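Local coordinates for protein esterase (Pseudomonas putida, PDB 1ZOI) that probably hydrolyses carboxylic esters stereoselectively, as an esterase of the alpha/beta hydrolase fold linked to the synthesis of D-beta-acetylthioisobutyric acid, at residues Thr6-Gln11 with Asp56-Gly61; Asp71-Ala76 with Met107-Glu112. All blocks are in the same frame, centred on the assembly; numbering follows the deposited sequence.

Interaction 1: Thr6-Gln11 with Asp56-Gly61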
loop_
_atom_site.group_PDB
_atom_site.type_symbol
_atom_site.label_atom_id
_atom_site.label_comp_id
_atom_site.label_asym_id
_atom_site.label_seq_id
_atom_site.Cartn_x
_atom_site.Cartn_y
_atom_site.Cartn_z
ATOM N N THR A 6 11.460 -17.752 -7.947
ATOM C CA THR A 6 11.312 -19.188 -7.742
ATOM C C THR A 6 11.528 -19.948 -9.044
ATOM O O THR A 6 11.631 -19.344 -10.115
ATOM C CB THR A 6 9.910 -19.540 -7.238
ATOM O OG1 THR A 6 8.953 -19.173 -8.236
ATOM C CG2 THR A 6 9.601 -18.804 -5.941
ATOM N N LYS A 7 11.584 -21.274 -8.939
ATOM C CA LYS A 7 11.777 -22.137 -10.100
ATOM C C LYS A 7 10.676 -21.885 -11.119
ATOM O O LYS A 7 10.926 -21.883 -12.326
ATOM C CB LYS A 7 11.720 -23.613 -9.700
ATOM C CG LYS A 7 12.577 -24.007 -8.513
ATOM C CD LYS A 7 12.308 -25.458 -8.120
ATOM C CE LYS A 7 10.825 -25.691 -7.829
ATOM N NZ LYS A 7 10.527 -27.091 -7.407
ATOM N N ASP A 8 9.454 -21.683 -10.631
ATOM C CA ASP A 8 8.323 -21.451 -11.520
ATOM C C ASP A 8 8.036 -19.994 -11.875
ATOM O O ASP A 8 6.919 -19.655 -12.272
ATOM C CB ASP A 8 7.052 -22.132 -10.978
ATOM C CG ASP A 8 6.850 -21.933 -9.481
ATOM O OD1 ASP A 8 5.776 -22.336 -8.982
ATOM O OD2 ASP A 8 7.753 -21.397 -8.804
ATOM N N GLY A 9 9.052 -19.143 -11.741
ATOM C CA GLY A 9 8.921 -17.737 -12.096
ATOM C C GLY A 9 8.131 -16.791 -11.207
ATOM O O GLY A 9 7.653 -15.759 -11.675
ATOM N N VAL A 10 7.996 -17.119 -9.929
ATOM C CA VAL A 10 7.256 -16.255 -9.018
ATOM C C VAL A 10 8.221 -15.346 -8.266
ATOM O O VAL A 10 9.294 -15.781 -7.871
ATOM C CB VAL A 10 6.466 -17.090 -7.991
ATOM C CG1 VAL A 10 5.729 -16.172 -7.017
ATOM C CG2 VAL A 10 5.489 -18.008 -8.717
ATOM N N GLN A 11 7.850 -14.081 -8.086
ATOM C CA GLN A 11 8.693 -13.150 -7.343
ATOM C C GLN A 11 8.229 -13.183 -5.895
ATOM O O GLN A 11 7.085 -12.826 -5.598
ATOM C CB GLN A 11 8.553 -11.722 -7.874
ATOM C CG GLN A 11 9.130 -11.494 -9.260
ATOM C CD GLN A 11 10.619 -11.772 -9.321
ATOM O OE1 GLN A 11 11.047 -12.811 -9.820
ATOM N NE2 GLN A 11 11.416 -10.845 -8.799
ATOM N N ASP A 56 6.868 -12.872 2.091
ATOM C CA ASP A 56 5.449 -12.821 1.763
ATOM C C ASP A 56 5.117 -14.056 0.923
ATOM O O ASP A 56 5.764 -14.313 -0.092
ATOM C CB ASP A 56 5.116 -11.582 0.920
ATOM C CG ASP A 56 5.249 -10.273 1.678
ATOM O OD1 ASP A 56 5.415 -10.271 2.921
ATOM O OD2 ASP A 56 5.167 -9.223 1.007
ATOM N N ARG A 57 4.109 -14.814 1.340
ATOM C CA ARG A 57 3.672 -16.002 0.606
ATOM C C ARG A 57 3.268 -15.585 -0.815
ATOM O O ARG A 57 2.870 -14.444 -1.043
ATOM C CB ARG A 57 2.479 -16.631 1.340
ATOM C CG ARG A 57 1.913 -17.929 0.753
ATOM C CD ARG A 57 1.124 -18.685 1.834
ATOM N NE ARG A 57 1.989 -18.942 2.984
ATOM C CZ ARG A 57 1.780 -18.474 4.213
ATOM N NH1 ARG A 57 0.715 -17.727 4.479
ATOM N NH2 ARG A 57 2.669 -18.709 5.168
ATOM N N ARG A 58 3.366 -16.505 -1.772
ATOM C CA ARG A 58 2.998 -16.167 -3.142
ATOM C C ARG A 58 1.584 -15.593 -3.196
ATOM O O ARG A 58 0.668 -16.102 -2.542
ATOM C CB ARG A 58 3.103 -17.396 -4.060
ATOM C CG ARG A 58 2.161 -18.544 -3.744
ATOM C CD ARG A 58 2.122 -19.517 -4.917
ATOM N NE ARG A 58 3.451 -20.034 -5.227
ATOM C CZ ARG A 58 3.819 -20.523 -6.409
ATOM N NH1 ARG A 58 2.961 -20.568 -7.426
ATOM N NH2 ARG A 58 5.057 -20.974 -6.576
ATOM N N GLY A 59 1.415 -14.517 -3.960
ATOM C CA GLY A 59 0.106 -13.900 -4.079
ATOM C C GLY A 59 -0.311 -13.119 -2.848
ATOM O O GLY A 59 -1.458 -12.680 -2.747
ATOM N N HIS A 60 0.612 -12.962 -1.903
ATOM C CA HIS A 60 0.346 -12.216 -0.676
ATOM C C HIS A 60 1.271 -11.014 -0.589
ATOM O O HIS A 60 2.388 -11.042 -1.103
ATOM C CB HIS A 60 0.594 -13.080 0.567
ATOM C CG HIS A 60 -0.417 -14.168 0.769
ATOM N ND1 HIS A 60 -0.556 -15.227 -0.100
ATOM C CD2 HIS A 60 -1.309 -14.380 1.768
ATOM C CE1 HIS A 60 -1.489 -16.047 0.354
ATOM N NE2 HIS A 60 -1.961 -15.555 1.486
ATOM N N GLY A 61 0.803 -9.967 0.084
ATOM C CA GLY A 61 1.610 -8.780 0.280
ATOM C C GLY A 61 2.254 -8.211 -0.964
ATOM O O GLY A 61 1.557 -7.733 -1.864
#
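Asp8 and Arg58 reach for each other from opposite directions and meet in a salt bridge, NH2 of Arg58 giving a nearly straight hydrogen bond (169°) to OD1 of Asp8 at 2.9 Å. The carboxylate lies at the edge of the guanidinium, and OD1 sits close to the guanidinium plane. Seen from Asp8 the donor arrives on the syn side of OD1, somewhat out of the carboxylate plane, and the two flat groups are turned 42° against each other. Val10 comes in at about a right angle to the arginine and lays CG2 over one guanidinium face, 3.7 Å from NH2 of Arg58. With CG2 of Val10 anti to its carbonyl carbon, CG1 is left to face the root of the arginine chain, 4.1 Å from CB of Arg58.

In the alpha/beta hydrolase fold this is where the loop joining antiparallel strands 3-5 and 11-17 at one side of the sheet meets the loop that leaves strand 51-55. A type I turn from Thr6 to Gly9 presents Asp8, and Thr6 holds it: OG1 of Thr6 donates to OD2 of Asp8 at 2.6 Å, on the anti side, while accepting from N of Val10 at 2.8 Å. On the other loop a type II turn runs from Arg57 to His60, and ND1 of His60 bonds to O of Arg58 at 2.9 Å. The arginine has further partners: its NE pairs with Asp78 of helix 72-86, its strongest polar partner, and NH1 with the carbonyl of Asp68.

Interaction 2: Asp71-Ala76 with Met107-Glu112. Unlike the reference sequence in segment 107-112: Glu112 (reference Ala).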
loop_
_atom_site.group_PDB
_atom_site.type_symbol
_atom_site.label_atom_id
_atom_site.label_comp_id
_atom_site.label_asym_id
_atom_site.label_seq_id
_atom_site.Cartn_x
_atom_site.Cartn_y
_atom_site.Cartn_z
ATOM N N ASP A 71 -1.041 -23.894 -3.060
ATOM C CA ASP A 71 -1.144 -25.083 -2.231
ATOM C C ASP A 71 0.103 -25.190 -1.371
ATOM O O ASP A 71 1.106 -24.522 -1.620
ATOM C CB ASP A 71 -1.321 -26.344 -3.091
ATOM C CG ASP A 71 -0.246 -26.497 -4.148
ATOM O OD1 ASP A 71 0.949 -26.540 -3.793
ATOM O OD2 ASP A 71 -0.603 -26.581 -5.341
ATOM N N MET A 72 0.036 -26.038 -0.354
ATOM C CA MET A 72 1.138 -26.202 0.575
ATOM C C MET A 72 2.474 -26.626 -0.049
ATOM O O MET A 72 3.525 -26.156 0.384
ATOM C CB MET A 72 0.724 -27.182 1.679
ATOM C CG MET A 72 1.290 -26.865 3.057
ATOM S SD MET A 72 0.737 -25.277 3.771
ATOM C CE MET A 72 2.030 -24.250 3.248
ATOM N N ASP A 73 2.447 -27.499 -1.054
ATOM C CA ASP A 73 3.695 -27.930 -1.687
ATOM C C ASP A 73 4.430 -26.752 -2.321
ATOM O O ASP A 73 5.650 -26.627 -2.191
ATOM C CB ASP A 73 3.435 -29.001 -2.754
ATOM C CG ASP A 73 3.053 -30.342 -2.161
ATOM O OD1 ASP A 73 3.402 -30.602 -0.991
ATOM O OD2 ASP A 73 2.418 -31.150 -2.876
ATOM N N HIS A 74 3.684 -25.895 -3.012
ATOM C CA HIS A 74 4.272 -24.725 -3.645
ATOM C C HIS A 74 4.735 -23.737 -2.578
ATOM O O HIS A 74 5.815 -23.162 -2.689
ATOM C CB HIS A 74 3.255 -24.065 -4.583
ATOM C CG HIS A 74 3.059 -24.798 -5.874
ATOM N ND1 HIS A 74 3.770 -24.498 -7.016
ATOM C CD2 HIS A 74 2.238 -25.823 -6.202
ATOM C CE1 HIS A 74 3.392 -25.305 -7.992
ATOM N NE2 HIS A 74 2.464 -26.120 -7.523
ATOM N N TYR A 75 3.926 -23.545 -1.536
ATOM C CA TYR A 75 4.315 -22.618 -0.481
ATOM C C TYR A 75 5.658 -23.084 0.081
ATOM O O TYR A 75 6.549 -22.277 0.329
ATOM C CB TYR A 75 3.297 -22.588 0.666
ATOM C CG TYR A 75 1.890 -22.129 0.338
ATOM C CD1 TYR A 75 1.617 -21.302 -0.755
ATOM C CD2 TYR A 75 0.830 -22.479 1.173
ATOM C CE1 TYR A 75 0.313 -20.836 -0.996
ATOM C CE2 TYR A 75 -0.457 -22.023 0.948
ATOM C CZ TYR A 75 -0.716 -21.204 -0.130
ATOM O OH TYR A 75 -2.000 -20.738 -0.305
ATOM N N ALA A 76 5.795 -24.397 0.259
ATOM C CA ALA A 76 7.021 -24.982 0.798
ATOM C C ALA A 76 8.200 -24.837 -0.156
ATOM O O ALA A 76 9.323 -24.562 0.270
ATOM C CB ALA A 76 6.790 -26.445 1.132
ATOM N N MET A 107 9.656 -28.512 6.182
ATOM C CA MET A 107 10.551 -29.423 6.890
ATOM C C MET A 107 10.385 -30.856 6.423
ATOM O O MET A 107 11.272 -31.691 6.627
ATOM C CB MET A 107 10.295 -29.344 8.394
ATOM C CG MET A 107 10.540 -27.958 8.977
ATOM S SD MET A 107 10.177 -27.834 10.726
ATOM C CE MET A 107 8.433 -28.086 10.737
ATOM N N ALA A 108 9.245 -31.135 5.800
ATOM C CA ALA A 108 8.956 -32.469 5.306
ATOM C C ALA A 108 9.462 -32.711 3.881
ATOM O O ALA A 108 10.119 -33.718 3.626
ATOM C CB ALA A 108 7.456 -32.735 5.390
ATOM N N ARG A 109 9.175 -31.815 2.937
ATOM C CA ARG A 109 9.666 -32.070 1.583
ATOM C C ARG A 109 11.052 -31.513 1.278
ATOM O O ARG A 109 11.590 -31.742 0.195
ATOM C CB ARG A 109 8.649 -31.629 0.511
ATOM C CG ARG A 109 8.140 -30.212 0.563
ATOM C CD ARG A 109 6.944 -30.054 -0.398
ATOM N NE ARG A 109 7.326 -29.865 -1.801
ATOM C CZ ARG A 109 6.810 -30.544 -2.825
ATOM N NH1 ARG A 109 5.890 -31.477 -2.620
ATOM N NH2 ARG A 109 7.197 -30.271 -4.066
ATOM N N HIS A 110 11.644 -30.807 2.237
ATOM C CA HIS A 110 12.986 -30.263 2.052
ATOM C C HIS A 110 13.903 -30.653 3.209
ATOM O O HIS A 110 14.446 -29.798 3.906
ATOM C CB HIS A 110 12.922 -28.743 1.907
ATOM C CG HIS A 110 12.335 -28.299 0.605
ATOM N ND1 HIS A 110 13.013 -28.403 -0.590
ATOM C CD2 HIS A 110 11.110 -27.810 0.301
ATOM C CE1 HIS A 110 12.230 -27.999 -1.575
ATOM N NE2 HIS A 110 11.069 -27.635 -1.061
ATOM N N PRO A 111 14.093 -31.966 3.416
ATOM C CA PRO A 111 14.941 -32.491 4.487
ATOM C C PRO A 111 16.417 -32.112 4.377
ATOM O O PRO A 111 17.139 -32.148 5.373
ATOM C CB PRO A 111 14.719 -33.997 4.387
ATOM C CG PRO A 111 14.527 -34.196 2.923
ATOM C CD PRO A 111 13.587 -33.063 2.571
ATOM N N GLU A 112 16.863 -31.755 3.174
ATOM C CA GLU A 112 18.259 -31.375 2.969
ATOM C C GLU A 112 18.633 -30.204 3.873
ATOM O O GLU A 112 19.801 -30.029 4.225
ATOM C CB GLU A 112 18.521 -31.004 1.503
ATOM C CG GLU A 112 17.747 -29.798 0.989
ATOM C CD GLU A 112 16.304 -30.118 0.642
ATOM O OE1 GLU A 112 15.566 -29.180 0.269
ATOM O OE2 GLU A 112 15.908 -31.299 0.734
#
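OD1 of Asp73 is gripped by two arginines: NH1 of Arg109 makes a salt bridge to it at 3.1 Å, and Arg105, one turn earlier on helix 98-109, supplies the stronger partner. The Asp73 and Arg109 side chains cross at about a right angle. Rather than meeting the carboxylate edge on, the guanidinium of Arg109 lies with one face against CB of Asp73, which stands 3.5 Å above its plane, offset toward the rim. Lower on the chain, CD of Arg109 packs on CB of Ala76 at 3.9 Å. A bend at chi3 (-81°) turns the guanidinium from that methyl group toward Asp73, while NE goes to OD1 of Asp77, its main polar partner.

This contact joins the start of helix 72-86 to the end of helix 98-109, two helices of the alpha/beta hydrolase fold. His110, where the chain leaves the second helix, brings CD2 to 3.7 Å from O of Ala76. Its ND1 bonds to OE1 of Glu112 at 2.8 Å, through the syn lone pair, and its NE2 to the same Asp77 OD1. The two carboxylates may favour a protonated imidazole, though sharing Asp77 with the cationic Arg109 would temper this.

How the interactions relate
From the N terminus, the chain makes the first two strands, with 6-11 covering the connection between them, and runs on through strand 51-55 to 56-61, where interaction 1 closes a loop of 44 intervening residues. Interaction 2 opens only after that, at 71-76, and closes 30 residues later at 107-112, so the two follow in series, neither nested nor crossed. Helix 72-86 is what they share: its first turn belongs to interaction 2, yet His74 packs on Asp8 and Arg58, and Tyr75 on Arg57 and Arg58, with CD of Arg57 3.6 Å from CE1 of Tyr75. The strand 3-5 side of the sheet is thereby linked through this helix to helix 98-109.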